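Local coordinates for protein alkane monooxygenase (Geobacillus thermodenitrificans, PDB 3B9O) that belongs to the luciferase-like monooxygenase family of TIM-barrel proteins and holds a bound flavin mononucleotide near the ends of its barrel strands, at residues A[37-42]-A[54-59]; A[375-378]-A[384-387]; A[154-159]-A[202-207]. All coordinates share one frame; numbering follows the deposited sequence.

Interaction 1. Residues A[37-42]-A[54-59]; sequences NYWTEL and LFLADV. With FMN (flavin mononucleotide), chain C.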
loop_
_atom_site.group_PDB
_atom_site.type_symbol
_atom_site.label_atom_id
_atom_site.label_comp_id
_atom_site.label_asym_id
_atom_site.label_seq_id
_atom_site.Cartn_x
_atom_site.Cartn_y
_atom_site.Cartn_z
ATOM N N ASN A 37 -12.391 -17.120 5.229
ATOM C CA ASN A 37 -13.254 -16.439 6.177
ATOM C C ASN A 37 -12.620 -15.325 7.000
ATOM O O ASN A 37 -13.323 -14.401 7.372
ATOM C CB ASN A 37 -14.006 -17.416 7.102
ATOM C CG ASN A 37 -14.940 -18.342 6.346
ATOM O OD1 ASN A 37 -15.539 -17.981 5.332
ATOM N ND2 ASN A 37 -15.078 -19.564 6.859
ATOM N N TYR A 38 -11.322 -15.416 7.305
ATOM C CA TYR A 38 -10.601 -14.313 7.973
ATOM C C TYR A 38 -10.729 -13.036 7.115
ATOM O O TYR A 38 -11.135 -11.970 7.611
ATOM C CB TYR A 38 -9.111 -14.652 8.228
ATOM C CG TYR A 38 -8.328 -13.421 8.683
ATOM C CD1 TYR A 38 -8.391 -12.983 10.016
ATOM C CD2 TYR A 38 -7.612 -12.653 7.767
ATOM C CE1 TYR A 38 -7.741 -11.831 10.425
ATOM C CE2 TYR A 38 -6.949 -11.496 8.170
ATOM C CZ TYR A 38 -7.015 -11.104 9.489
ATOM O OH TYR A 38 -6.364 -9.974 9.871
ATOM N N TRP A 39 -10.406 -13.167 5.825
ATOM C CA TRP A 39 -10.390 -12.027 4.883
ATOM C C TRP A 39 -11.760 -11.391 4.679
ATOM O O TRP A 39 -11.880 -10.171 4.734
ATOM C CB TRP A 39 -9.738 -12.464 3.566
ATOM C CG TRP A 39 -8.303 -12.886 3.863
ATOM C CD1 TRP A 39 -7.821 -14.171 3.999
ATOM C CD2 TRP A 39 -7.223 -12.007 4.171
ATOM N NE1 TRP A 39 -6.462 -14.140 4.317
ATOM C CE2 TRP A 39 -6.071 -12.821 4.416
ATOM C CE3 TRP A 39 -7.089 -10.588 4.175
ATOM C CZ2 TRP A 39 -4.811 -12.267 4.714
ATOM C CZ3 TRP A 39 -5.854 -10.028 4.471
ATOM C CH2 TRP A 39 -4.717 -10.863 4.745
ATOM N N THR A 40 -12.785 -12.209 4.487
ATOM C CA THR A 40 -14.147 -11.670 4.311
ATOM C C THR A 40 -14.642 -11.006 5.616
ATOM O O THR A 40 -15.236 -9.925 5.580
ATOM C CB THR A 40 -15.160 -12.741 3.824
ATOM O OG1 THR A 40 -15.209 -13.856 4.742
ATOM C CG2 THR A 40 -14.778 -13.217 2.415
ATOM N N GLU A 41 -14.396 -11.644 6.754
ATOM C CA GLU A 41 -14.777 -11.052 8.061
ATOM C C GLU A 41 -14.024 -9.728 8.270
ATOM O O GLU A 41 -14.608 -8.735 8.696
ATOM C CB GLU A 41 -14.430 -12.017 9.177
ATOM C CG GLU A 41 -15.436 -13.205 9.348
ATOM C CD GLU A 41 -14.820 -14.387 10.120
ATOM O OE1 GLU A 41 -13.825 -14.194 10.849
ATOM O OE2 GLU A 41 -15.336 -15.522 9.959
ATOM N N LEU A 42 -12.722 -9.721 7.992
ATOM C CA LEU A 42 -11.955 -8.447 7.999
ATOM C C LEU A 42 -12.600 -7.324 7.142
ATOM O O LEU A 42 -12.826 -6.189 7.618
ATOM C CB LEU A 42 -10.484 -8.681 7.624
ATOM C CG LEU A 42 -9.556 -7.457 7.590
ATOM C CD1 LEU A 42 -9.575 -6.661 8.958
ATOM C CD2 LEU A 42 -8.104 -7.820 7.163
ATOM N N LEU A 54 -8.583 -1.468 2.353
ATOM C CA LEU A 54 -7.653 -2.453 2.865
ATOM C C LEU A 54 -6.412 -2.330 2.007
ATOM O O LEU A 54 -6.511 -2.490 0.783
ATOM C CB LEU A 54 -8.254 -3.840 2.653
ATOM C CG LEU A 54 -7.785 -5.050 3.470
ATOM C CD1 LEU A 54 -7.515 -6.257 2.683
ATOM C CD2 LEU A 54 -6.853 -4.843 4.680
ATOM N N PHE A 55 -5.257 -2.064 2.631
ATOM C CA PHE A 55 -3.998 -1.851 1.895
ATOM C C PHE A 55 -3.122 -3.077 2.139
ATOM O O PHE A 55 -2.699 -3.337 3.271
ATOM C CB PHE A 55 -3.308 -0.538 2.371
ATOM C CG PHE A 55 -2.060 -0.151 1.589
ATOM C CD1 PHE A 55 -2.006 1.061 0.911
ATOM C CD2 PHE A 55 -0.938 -0.970 1.550
ATOM C CE1 PHE A 55 -0.838 1.453 0.190
ATOM C CE2 PHE A 55 0.235 -0.599 0.802
ATOM C CZ PHE A 55 0.278 0.616 0.145
ATOM N N LEU A 56 -2.900 -3.852 1.090
ATOM C CA LEU A 56 -2.137 -5.101 1.217
ATOM C C LEU A 56 -0.701 -4.901 0.721
ATOM O O LEU A 56 -0.473 -4.589 -0.456
ATOM C CB LEU A 56 -2.824 -6.235 0.444
ATOM C CG LEU A 56 -4.108 -6.732 1.090
ATOM C CD1 LEU A 56 -5.062 -7.237 -0.019
ATOM C CD2 LEU A 56 -3.764 -7.784 2.115
ATOM N N ALA A 57 0.234 -5.053 1.636
ATOM C CA ALA A 57 1.663 -5.171 1.295
ATOM C C ALA A 57 1.913 -6.529 0.616
ATOM O O ALA A 57 1.033 -7.425 0.601
ATOM C CB ALA A 57 2.521 -5.038 2.562
ATOM N N ASP A 58 3.095 -6.678 0.033
ATOM C CA ASP A 58 3.501 -7.947 -0.545
ATOM C C ASP A 58 4.995 -8.004 -0.744
ATOM O O ASP A 58 5.657 -6.965 -0.916
ATOM C CB ASP A 58 2.882 -8.169 -1.926
ATOM C CG ASP A 58 2.995 -9.618 -2.380
ATOM O OD1 ASP A 58 2.933 -10.554 -1.513
ATOM O OD2 ASP A 58 3.131 -9.816 -3.609
ATOM N N VAL A 59 5.515 -9.224 -0.754
ATOM C CA VAL A 59 6.903 -9.466 -1.189
ATOM C C VAL A 59 6.895 -10.805 -1.927
ATOM O O VAL A 59 6.106 -11.710 -1.592
ATOM C CB VAL A 59 7.941 -9.568 0.023
ATOM C CG1 VAL A 59 8.056 -8.261 0.813
ATOM C CG2 VAL A 59 7.650 -10.796 0.940
HETATM N N1 FMN C . 8.352 -2.880 -0.631
HETATM C C2 FMN C . 7.771 -4.056 -0.965
HETATM O O2 FMN C . 8.413 -4.843 -1.721
HETATM N N3 FMN C . 6.521 -4.334 -0.471
HETATM C C4 FMN C . 5.854 -3.450 0.337
HETATM O O4 FMN C . 4.713 -3.721 0.766
HETATM C C4A FMN C . 6.449 -2.225 0.679
HETATM N N5 FMN C . 5.839 -1.296 1.475
HETATM C C5A FMN C . 6.484 -0.126 1.784
HETATM C C6 FMN C . 5.893 0.851 2.610
HETATM C C7 FMN C . 6.567 2.052 2.906
HETATM C C7M FMN C . 5.946 3.109 3.794
HETATM C C8 FMN C . 7.826 2.285 2.374
HETATM C C8M FMN C . 8.562 3.569 2.687
HETATM C C9 FMN C . 8.429 1.323 1.555
HETATM C C9A FMN C . 7.771 0.117 1.257
HETATM N N10 FMN C . 8.360 -0.814 0.462
HETATM C C10 FMN C . 7.729 -1.971 0.174
HETATM C "C1'" FMN C . 9.705 -0.600 -0.115
HETATM C "C2'" FMN C . 9.572 -0.081 -1.557
HETATM O "O2'" FMN C . 8.200 -0.008 -1.951
HETATM C "C3'" FMN C . 10.324 -0.891 -2.627
HETATM O "O3'" FMN C . 10.111 -2.315 -2.515
HETATM C "C4'" FMN C . 11.809 -0.487 -2.759
HETATM O "O4'" FMN C . 12.681 -1.620 -2.681
HETATM C "C5'" FMN C . 12.287 0.552 -1.739
HETATM O "O5'" FMN C . 12.072 1.807 -2.370
HETATM P P FMN C . 12.992 3.098 -2.106
HETATM O O1P FMN C . 14.409 2.552 -2.037
HETATM O O2P FMN C . 12.683 3.962 -3.293
HETATM O O3P FMN C . 12.572 3.648 -0.756
#

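Interaction 2. Residues A[375-378]-A[384-387]; sequences FNLV and GTFV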
loop_
_atom_site.group_PDB
_atom_site.type_symbol
_atom_site.label_atom_id
_atom_site.label_comp_id
_atom_site.label_asym_id
_atom_site.label_seq_id
_atom_site.Cartn_x
_atom_site.Cartn_y
_atom_site.Cartn_z
ATOM N N PHE A 375 -3.972 7.979 6.742
ATOM C CA PHE A 375 -3.098 7.060 7.433
ATOM C C PHE A 375 -3.292 5.628 6.954
ATOM O O PHE A 375 -4.427 5.190 6.662
ATOM C CB PHE A 375 -3.354 7.096 8.966
ATOM C CG PHE A 375 -3.047 8.432 9.604
ATOM C CD1 PHE A 375 -4.019 9.430 9.639
ATOM C CD2 PHE A 375 -1.784 8.699 10.113
ATOM C CE1 PHE A 375 -3.761 10.671 10.218
ATOM C CE2 PHE A 375 -1.514 9.931 10.729
ATOM C CZ PHE A 375 -2.511 10.919 10.761
ATOM N N ASN A 376 -2.197 4.887 6.943
ATOM C CA ASN A 376 -2.295 3.427 6.901
ATOM C C ASN A 376 -2.173 2.938 8.333
ATOM O O ASN A 376 -1.128 3.174 8.979
ATOM C CB ASN A 376 -1.188 2.786 6.076
ATOM C CG ASN A 376 -1.466 2.790 4.605
ATOM O OD1 ASN A 376 -2.541 3.174 4.142
ATOM N ND2 ASN A 376 -0.464 2.349 3.835
ATOM N N LEU A 377 -3.237 2.321 8.841
ATOM C CA LEU A 377 -3.239 1.803 10.199
ATOM C C LEU A 377 -2.525 0.425 10.302
ATOM O O LEU A 377 -2.997 -0.602 9.780
ATOM C CB LEU A 377 -4.662 1.781 10.781
ATOM C CG LEU A 377 -4.875 1.234 12.211
ATOM C CD1 LEU A 377 -4.094 2.021 13.268
ATOM C CD2 LEU A 377 -6.357 1.256 12.545
ATOM N N VAL A 378 -1.402 0.449 11.019
ATOM C CA VAL A 378 -0.539 -0.678 11.237
ATOM C C VAL A 378 -1.074 -1.485 12.433
ATOM O O VAL A 378 -1.488 -0.897 13.458
ATOM C CB VAL A 378 0.937 -0.201 11.535
ATOM C CG1 VAL A 378 1.884 -1.405 11.728
ATOM C CG2 VAL A 378 1.457 0.725 10.398
ATOM N N GLY A 384 -7.685 -7.166 17.050
ATOM C CA GLY A 384 -7.760 -6.218 18.146
ATOM C C GLY A 384 -7.397 -4.780 17.767
ATOM O O GLY A 384 -8.123 -3.840 18.123
ATOM N N THR A 385 -6.282 -4.553 17.073
ATOM C CA THR A 385 -6.032 -3.118 16.752
ATOM C C THR A 385 -7.152 -2.475 15.950
ATOM O O THR A 385 -7.584 -1.394 16.290
ATOM C CB THR A 385 -4.565 -2.673 16.347
ATOM O OG1 THR A 385 -4.474 -1.739 15.218
ATOM C CG2 THR A 385 -3.608 -3.688 16.376
ATOM N N PHE A 386 -7.632 -3.153 14.911
ATOM C CA PHE A 386 -8.709 -2.593 14.089
ATOM C C PHE A 386 -10.018 -2.463 14.893
ATOM O O PHE A 386 -10.728 -1.452 14.801
ATOM C CB PHE A 386 -8.930 -3.447 12.831
ATOM C CG PHE A 386 -7.792 -3.400 11.821
ATOM C CD1 PHE A 386 -7.592 -4.478 10.966
ATOM C CD2 PHE A 386 -6.974 -2.268 11.672
ATOM C CE1 PHE A 386 -6.599 -4.445 9.973
ATOM C CE2 PHE A 386 -5.925 -2.246 10.716
ATOM C CZ PHE A 386 -5.748 -3.323 9.852
ATOM N N VAL A 387 -10.360 -3.499 15.661
ATOM C CA VAL A 387 -11.576 -3.477 16.488
ATOM C C VAL A 387 -11.573 -2.308 17.505
ATOM O O VAL A 387 -12.536 -1.551 17.604
ATOM C CB VAL A 387 -11.773 -4.849 17.243
ATOM C CG1 VAL A 387 -12.888 -4.725 18.334
ATOM C CG2 VAL A 387 -12.101 -5.979 16.231
#

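Interaction 3. Residues A[154-159]-A[202-207]; sequences HDERYD and SGKYFE. With FMN (flavin mononucleotide), chain C.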
loop_
_atom_site.group_PDB
_atom_site.type_symbol
_atom_site.label_atom_id
_atom_site.label_comp_id
_atom_site.label_asym_id
_atom_site.label_seq_id
_atom_site.Cartn_x
_atom_site.Cartn_y
_atom_site.Cartn_z
ATOM N N HIS A 154 19.207 -0.460 -8.121
ATOM C CA HIS A 154 18.120 0.281 -7.461
ATOM C C HIS A 154 17.404 1.321 -8.349
ATOM O O HIS A 154 16.185 1.252 -8.526
ATOM C CB HIS A 154 18.628 0.939 -6.177
ATOM C CG HIS A 154 17.630 1.862 -5.537
ATOM N ND1 HIS A 154 16.815 1.477 -4.493
ATOM C CD2 HIS A 154 17.300 3.142 -5.817
ATOM C CE1 HIS A 154 16.051 2.495 -4.137
ATOM N NE2 HIS A 154 16.317 3.512 -4.935
ATOM N N ASP A 155 18.160 2.275 -8.913
ATOM C CA ASP A 155 17.568 3.361 -9.684
ATOM C C ASP A 155 17.022 2.869 -11.016
ATOM O O ASP A 155 15.960 3.317 -11.470
ATOM C CB ASP A 155 18.569 4.506 -9.903
ATOM C CG ASP A 155 18.620 5.494 -8.724
ATOM O OD1 ASP A 155 18.229 5.134 -7.581
ATOM O OD2 ASP A 155 19.056 6.653 -8.966
ATOM N N GLU A 156 17.745 1.940 -11.632
ATOM C CA GLU A 156 17.333 1.355 -12.890
ATOM C C GLU A 156 15.990 0.586 -12.760
ATOM O O GLU A 156 15.189 0.546 -13.689
ATOM C CB GLU A 156 18.440 0.428 -13.389
ATOM C CG GLU A 156 18.157 -0.201 -14.707
ATOM C CD GLU A 156 19.365 -0.930 -15.281
ATOM O OE1 GLU A 156 20.399 -1.095 -14.557
ATOM O OE2 GLU A 156 19.247 -1.332 -16.468
ATOM N N ARG A 157 15.752 -0.013 -11.602
ATOM C CA ARG A 157 14.443 -0.618 -11.337
ATOM C C ARG A 157 13.285 0.380 -11.481
ATOM O O ARG A 157 12.214 -0.003 -11.946
ATOM C CB ARG A 157 14.420 -1.248 -9.940
ATOM C CG ARG A 157 15.214 -2.549 -9.893
ATOM C CD ARG A 157 15.436 -3.056 -8.493
ATOM N NE ARG A 157 16.259 -4.238 -8.601
ATOM C CZ ARG A 157 15.944 -5.446 -8.148
ATOM N NH1 ARG A 157 14.819 -5.659 -7.472
ATOM N NH2 ARG A 157 16.791 -6.436 -8.342
ATOM N N TYR A 158 13.504 1.638 -11.091
ATOM C CA TYR A 158 12.494 2.696 -11.245
ATOM C C TYR A 158 12.296 3.155 -12.694
ATOM O O TYR A 158 11.181 3.506 -13.088
ATOM C CB TYR A 158 12.792 3.900 -10.335
ATOM C CG TYR A 158 12.304 3.709 -8.914
ATOM C CD1 TYR A 158 13.183 3.408 -7.881
ATOM C CD2 TYR A 158 10.949 3.801 -8.614
ATOM C CE1 TYR A 158 12.711 3.220 -6.561
ATOM C CE2 TYR A 158 10.462 3.607 -7.309
ATOM C CZ TYR A 158 11.335 3.319 -6.285
ATOM O OH TYR A 158 10.834 3.138 -4.994
ATOM N N ASP A 159 13.359 3.141 -13.492
ATOM C CA ASP A 159 13.211 3.388 -14.920
ATOM C C ASP A 159 12.356 2.298 -15.591
ATOM O O ASP A 159 11.537 2.588 -16.460
ATOM C CB ASP A 159 14.583 3.444 -15.591
ATOM C CG ASP A 159 15.458 4.595 -15.061
ATOM O OD1 ASP A 159 14.934 5.657 -14.691
ATOM O OD2 ASP A 159 16.675 4.414 -15.047
ATOM N N SER A 202 6.798 0.421 -27.808
ATOM C CA SER A 202 8.128 0.018 -28.157
ATOM C C SER A 202 9.044 0.824 -27.252
ATOM O O SER A 202 9.052 2.043 -27.326
ATOM C CB SER A 202 8.342 0.369 -29.647
ATOM O OG SER A 202 9.251 -0.553 -30.213
ATOM N N GLY A 203 9.792 0.170 -26.375
ATOM C CA GLY A 203 10.699 0.903 -25.510
ATOM C C GLY A 203 11.885 0.045 -25.177
ATOM O O GLY A 203 12.048 -1.034 -25.753
ATOM N N LYS A 204 12.684 0.489 -24.213
ATOM C CA LYS A 204 13.874 -0.224 -23.804
ATOM C C LYS A 204 13.606 -1.611 -23.205
ATOM O O LYS A 204 14.347 -2.573 -23.485
ATOM C CB LYS A 204 14.653 0.628 -22.814
ATOM C CG LYS A 204 15.784 -0.062 -22.077
ATOM C CD LYS A 204 16.588 0.964 -21.306
ATOM C CE LYS A 204 17.924 0.398 -20.889
ATOM N NZ LYS A 204 18.535 1.377 -19.975
ATOM N N TYR A 205 12.573 -1.702 -22.359
ATOM C CA TYR A 205 12.282 -2.956 -21.661
ATOM C C TYR A 205 11.169 -3.770 -22.300
ATOM O O TYR A 205 11.195 -4.985 -22.216
ATOM C CB TYR A 205 11.972 -2.720 -20.179
ATOM C CG TYR A 205 13.110 -2.052 -19.440
ATOM C CD1 TYR A 205 14.229 -2.784 -19.036
ATOM C CD2 TYR A 205 13.072 -0.695 -19.154
ATOM C CE1 TYR A 205 15.272 -2.173 -18.373
ATOM C CE2 TYR A 205 14.119 -0.080 -18.506
ATOM C CZ TYR A 205 15.196 -0.830 -18.111
ATOM O OH TYR A 205 16.218 -0.219 -17.454
ATOM N N PHE A 206 10.223 -3.117 -22.946
ATOM C CA PHE A 206 9.024 -3.783 -23.463
ATOM C C PHE A 206 8.706 -3.486 -24.908
ATOM O O PHE A 206 8.914 -2.372 -25.406
ATOM C CB PHE A 206 7.814 -3.388 -22.582
ATOM C CG PHE A 206 7.993 -3.753 -21.145
ATOM C CD1 PHE A 206 8.088 -2.771 -20.170
ATOM C CD2 PHE A 206 8.071 -5.104 -20.776
ATOM C CE1 PHE A 206 8.258 -3.117 -18.833
ATOM C CE2 PHE A 206 8.241 -5.474 -19.463
ATOM C CZ PHE A 206 8.345 -4.479 -18.476
ATOM N N GLU A 207 8.123 -4.476 -25.552
ATOM C CA GLU A 207 7.561 -4.348 -26.875
ATOM C C GLU A 207 6.166 -4.987 -26.818
ATOM O O GLU A 207 6.039 -6.212 -26.679
ATOM C CB GLU A 207 8.454 -5.082 -27.895
ATOM C CG GLU A 207 8.060 -4.821 -29.356
ATOM C CD GLU A 207 8.552 -3.462 -29.823
ATOM O OE1 GLU A 207 9.645 -3.015 -29.389
ATOM O OE2 GLU A 207 7.847 -2.827 -30.634
HETATM N N1 FMN C . 8.352 -2.880 -0.631
HETATM C C2 FMN C . 7.771 -4.056 -0.965
HETATM O O2 FMN C . 8.413 -4.843 -1.721
HETATM N N3 FMN C . 6.521 -4.334 -0.471
HETATM C C4 FMN C . 5.854 -3.450 0.337
HETATM O O4 FMN C . 4.713 -3.721 0.766
HETATM C C4A FMN C . 6.449 -2.225 0.679
HETATM N N5 FMN C . 5.839 -1.296 1.475
HETATM C C5A FMN C . 6.484 -0.126 1.784
HETATM C C6 FMN C . 5.893 0.851 2.610
HETATM C C7 FMN C . 6.567 2.052 2.906
HETATM C C7M FMN C . 5.946 3.109 3.794
HETATM C C8 FMN C . 7.826 2.285 2.374
HETATM C C8M FMN C . 8.562 3.569 2.687
HETATM C C9 FMN C . 8.429 1.323 1.555
HETATM C C9A FMN C . 7.771 0.117 1.257
HETATM N N10 FMN C . 8.360 -0.814 0.462
HETATM C C10 FMN C . 7.729 -1.971 0.174
HETATM C "C1'" FMN C . 9.705 -0.600 -0.115
HETATM C "C2'" FMN C . 9.572 -0.081 -1.557
HETATM O "O2'" FMN C . 8.200 -0.008 -1.951
HETATM C "C3'" FMN C . 10.324 -0.891 -2.627
HETATM O "O3'" FMN C . 10.111 -2.315 -2.515
HETATM C "C4'" FMN C . 11.809 -0.487 -2.759
HETATM O "O4'" FMN C . 12.681 -1.620 -2.681
HETATM C "C5'" FMN C . 12.287 0.552 -1.739
HETATM O "O5'" FMN C . 12.072 1.807 -2.370
HETATM P P FMN C . 12.992 3.098 -2.106
HETATM O O1P FMN C . 14.409 2.552 -2.037
HETATM O O2P FMN C . 12.683 3.962 -3.293
HETATM O O3P FMN C . 12.572 3.648 -0.756
#

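Interaction 1. Residues A[37-42]-A[54-59]
Trp39 and Leu54 bury the most surface where helix 36-48 leans on strand 53-57 of the TIM barrel. The helix is the crossover of a beta-alpha-beta unit: strand 6-12 precedes it, and 53-57 returns as its parallel neighbour. The local axes lie 12.0 Å apart with their directions 143° from parallel, and side chains alone span the gap. Chi1 of Trp39 (-61°) swings the indole off the helix, and chi2 then turns the six-membered ring, not the pyrrole, to the strand. There CZ3 meets Leu56 CD2 at 3.9 Å, and the leucine methyl approaches obliquely. Leu54 CD1 comes to the edge of the same ring, near its plane, 4.5 Å from Trp39 CZ3. One helix turn on, Leu42 adds a second apolar point: its CD2 lies 4.1 Å from Leu54 CD2, and the two side chains run at about a right angle. The two methyls of Leu54 thus divide the work, CD1 toward the indole and CD2 toward Leu42. Tyr38 backs the indole on one face, its CD2 3.6 Å above the plane and over the centre, while Trp39 NE1 is satisfied by the carbonyl of Tyr33. Met92 of helix 89-94 also packs on both Trp39 and Leu54. The strand alternates its sides: Leu54 and Leu56 turn out to the helix, whereas Phe55 goes the other way and meets the rings of Tyr225 and Phe245 edge-to-face. Further along segment 54-59 the backbone reaches flavin mononucleotide. Asp58 N gives a weak bond to O4 of the flavin, and the flavin N3 donates a much shorter and somewhat straighter one to Asp58 O, 2.8 Å long with an angle of 165° at the hydrogen.

Interaction 2. Residues A[375-378]-A[384-387]
The Phe386 ring turns an edge to the end of strand 374-378, and Leu377 O sits at that edge, in the ring plane, 3.5 Å from Phe386 CE2. The partly positive C-H rim thereby faces the carbonyl oxygen, a favourable though weak arrangement. The same edge also meets the Leu377 side chain: CD2 of Leu377 is 3.7 Å from Phe386 CD2, and its CG is 3.9 Å from Phe386 CE2. The leucine and the phenylalanine run antiparallel, each passing alongside the other. With its CG anti to the backbone N (chi1 179°), Leu377 reaches out from the strand toward the helix. Around the ring, Leu42, Leu45 and Leu46 of helix 36-48 and Ala9 of strand 6-12 add further apolar contacts. Thr385, in the first turn of helix 384-399, brings OG1 to 3.6 Å from Val378 O, too long to count as a hydrogen bond, and loosely beside Leu377 CG. Val378 turns its CB away from the helix and packs on Phe10 and Cys282; its side chain is about 8 Å from flavin mononucleotide. Strand 374-378 pairs in parallel with strands 6-12 and 276-285, so the arrangement is that of a strand and its following helix at the closure of a TIM barrel.

Interaction 3. Residues A[154-159]-A[202-207]
Tyr205 donates its hydroxyl proton to Glu156 OE2, but the bond is weak at 3.4 Å and is the single hydrogen bond between segments 154-159 and 202-207. Glu156 reaches it with an extended chain, CG anti to the backbone N (chi1 -178°). The carboxylate oxygen arrives at the ring edge, near its plane, with the carboxylate turned 52° from the ring. Glu156 CG lies 3.4 Å from Tyr205 OH. Asp159 borders the same tyrosine, its CB 4.4 Å from Tyr205 OH and its C 4.2 Å from Tyr205 CE2. Lys204 NZ stops 4.5 Å from Glu156 OE2, too far for a salt bridge, though its charge may still favour the carboxylate electrostatically; Glu156 OE1 has a long, weak ion pair with Lys150. Asp159 spends its carboxylate on Arg232 instead, through OD1. The turn itself is firmly held: Gly203 N bonds to Phe206 O at 2.9 Å, while the two carboxylate oxygens of Glu163, one turn beyond Asp159, take the backbone N-H groups of Tyr205 and Phe206. One face of the Tyr205 ring is overlain by Lys204 CG. Arg157 points away from the turn, its NH2 in a salt bridge with Asp143, its NE on the carbonyl of Leu152 and its NH1 weakly on that of Ser137. Tyr158 OH donates a 2.6 Å bond to O2P of flavin mononucleotide, and His154 NE2 is bonded to Ser230 OG, which also binds the flavin. The helix therefore serves two places: on one flank a small hairpin tip joining strands 201-202 and 207-208, at the surface, and on another the phosphate end of the flavin mononucleotide site of this luciferase-like barrel.

How the interactions relate
Interactions 1 and 2 are buried and share the barrel wall. Their strands flank strand 6-12, and their helices pack together, with Leu42 CD1 and Phe386 CD1 3.6 Å apart. Both rest on leucines and one aromatic ring, without polar bonds between the segments. Interaction 3 lies on the opposite side of the chain's centre, at the surface, some 30 Å from interaction 1 and 36 Å from interaction 2 between centres; there one weak hydroxyl-carboxylate bond and a charge pair too distant for a salt bridge stand where the other two have apolar contacts. Interactions 1 and 3 meet at flavin mononucleotide: the 54-59 backbone bonds N3 and O4 of the flavin ring, segment 154-159 the phosphate.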